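Local coordinates for protein BZZ1 (Saccharomyces cerevisiae, PDB 2A28), which acts in endocytosis, trafficking to the vacuole and actin polarity after salt stress, and is represented here by its second SH3 domain, at residues Ile17-Gly22 with Gly46-Ser51. Sequence-based numbering, arbitrary orientation.
Sequences ISIDPG and GLFPTS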
loop_
_atom_site.group_PDB
_atom_site.type_symbol
_atom_site.label_atom_id
_atom_site.label_comp_id
_atom_site.label_asym_id
_atom_site.label_seq_id
_atom_site.Cartn_x
_atom_site.Cartn_y
_atom_site.Cartn_z
ATOM N N ILE A 17 -6.357 1.579 -1.175
ATOM C CA ILE A 17 -6.662 0.243 -0.664
ATOM C C ILE A 17 -6.381 0.197 0.835
ATOM O O ILE A 17 -5.480 0.819 1.363
ATOM C CB ILE A 17 -5.919 -0.890 -1.386
ATOM C CG1 ILE A 17 -4.403 -0.705 -1.366
ATOM C CG2 ILE A 17 -6.455 -1.138 -2.809
ATOM C CD1 ILE A 17 -3.649 -1.936 -1.752
ATOM N N SER A 18 -7.218 -0.562 1.503
ATOM C CA SER A 18 -6.965 -0.886 2.928
ATOM C C SER A 18 -5.863 -1.928 3.039
ATOM O O SER A 18 -5.832 -2.887 2.324
ATOM C CB SER A 18 -8.249 -1.360 3.609
ATOM O OG SER A 18 -9.231 -0.304 3.583
ATOM N N ILE A 19 -4.943 -1.726 3.967
ATOM C CA ILE A 19 -3.873 -2.675 4.312
ATOM C C ILE A 19 -3.930 -2.951 5.789
ATOM O O ILE A 19 -4.370 -2.140 6.582
ATOM C CB ILE A 19 -2.523 -2.143 3.843
ATOM C CG1 ILE A 19 -2.115 -0.848 4.544
ATOM C CG2 ILE A 19 -2.587 -1.972 2.347
ATOM C CD1 ILE A 19 -0.691 -0.426 4.316
ATOM N N ASP A 20 -3.422 -4.160 6.117
ATOM C CA ASP A 20 -3.367 -4.655 7.487
ATOM C C ASP A 20 -1.955 -5.156 7.735
ATOM O O ASP A 20 -1.283 -5.637 6.831
ATOM C CB ASP A 20 -4.332 -5.819 7.729
ATOM C CG ASP A 20 -5.759 -5.438 7.393
ATOM O OD1 ASP A 20 -6.336 -4.661 8.201
ATOM O OD2 ASP A 20 -6.355 -5.836 6.364
ATOM N N PRO A 21 -1.517 -5.047 8.996
ATOM C CA PRO A 21 -0.204 -5.618 9.354
ATOM C C PRO A 21 0.007 -7.016 8.822
ATOM O O PRO A 21 -0.920 -7.857 8.918
ATOM C CB PRO A 21 -0.239 -5.600 10.875
ATOM C CG PRO A 21 -1.032 -4.366 11.176
ATOM C CD PRO A 21 -2.180 -4.427 10.155
ATOM N N GLY A 22 1.141 -7.256 8.210
ATOM C CA GLY A 22 1.519 -8.536 7.659
ATOM C C GLY A 22 1.189 -8.670 6.184
ATOM O O GLY A 22 1.712 -9.630 5.573
ATOM N N GLY A 46 -4.254 -0.560 -5.443
ATOM C CA GLY A 46 -4.506 0.838 -5.209
ATOM C C GLY A 46 -3.400 1.472 -4.443
ATOM O O GLY A 46 -2.282 0.933 -4.254
ATOM N N LEU A 47 -3.630 2.698 -4.020
ATOM C CA LEU A 47 -2.710 3.499 -3.275
ATOM C C LEU A 47 -2.803 3.218 -1.762
ATOM O O LEU A 47 -3.857 3.111 -1.187
ATOM C CB LEU A 47 -2.999 5.006 -3.438
ATOM C CG LEU A 47 -2.922 5.545 -4.862
ATOM C CD1 LEU A 47 -3.439 6.964 -4.933
ATOM C CD2 LEU A 47 -1.485 5.498 -5.362
ATOM N N PHE A 48 -1.624 3.203 -1.136
ATOM C CA PHE A 48 -1.563 3.043 0.323
ATOM C C PHE A 48 -0.380 3.854 0.840
ATOM O O PHE A 48 0.560 4.166 0.090
ATOM C CB PHE A 48 -1.383 1.561 0.746
ATOM C CG PHE A 48 -0.188 0.918 0.124
ATOM C CD1 PHE A 48 1.021 0.844 0.809
ATOM C CD2 PHE A 48 -0.213 0.380 -1.135
ATOM C CE1 PHE A 48 2.140 0.311 0.253
ATOM C CE2 PHE A 48 0.876 -0.170 -1.716
ATOM C CZ PHE A 48 2.069 -0.252 -1.015
ATOM N N PRO A 49 -0.376 4.194 2.132
ATOM C CA PRO A 49 0.725 5.016 2.637
ATOM C C PRO A 49 2.018 4.236 2.793
ATOM O O PRO A 49 2.106 3.251 3.526
ATOM C CB PRO A 49 0.222 5.548 3.979
ATOM C CG PRO A 49 -1.245 5.259 4.016
ATOM C CD PRO A 49 -1.446 4.064 3.121
ATOM N N THR A 50 3.075 4.710 2.149
ATOM C CA THR A 50 4.363 4.058 2.166
ATOM C C THR A 50 4.893 3.829 3.565
ATOM O O THR A 50 5.475 2.798 3.888
ATOM C CB THR A 50 5.372 4.937 1.385
ATOM O OG1 THR A 50 4.740 5.250 0.149
ATOM C CG2 THR A 50 6.706 4.290 1.155
ATOM N N SER A 51 4.740 4.831 4.420
ATOM C CA SER A 51 5.267 4.870 5.756
ATOM C C SER A 51 4.552 3.919 6.717
ATOM O O SER A 51 5.000 3.712 7.830
ATOM C CB SER A 51 5.188 6.303 6.304
ATOM O OG SER A 51 3.803 6.721 6.495
#
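The side chain of I17 lies against G46 and reaches on to the ring of F48, while its backbone N donates a hydrogen bond to L47 O (2.9 Å, N-H...O 163°). From CB, the CG2 branch goes to the backbone of G46, 3.5 Å from G46 N; a CB on G46 would clash with this methyl. CG1 sits between the backbone N and the carbonyl carbon (chi1 56°) and passes 3.9 Å from both G46 C and L47 O. The chain then runs on extended, and I17 CD1 lies 4.0 Å from G46 N. I17 CD1 also meets F48 CD2 obliquely at 4.2 Å. An alanine at I17 would probably open a gap beside G46 and leave this side of the F48 ring less well packed. In the SH3 fold, the contact joins the returning arm of the RT loop to strand 44-49. I19 crosses the F48 side chain at about a right angle: its CG2 lies 4.1 Å from F48 CB, and I19 CD1 comes equally near CB and CD1 of F48. I25 of strand 24-27 touches both I19 and F48 within the same core, and I17 O is buried with no polar partner in the model.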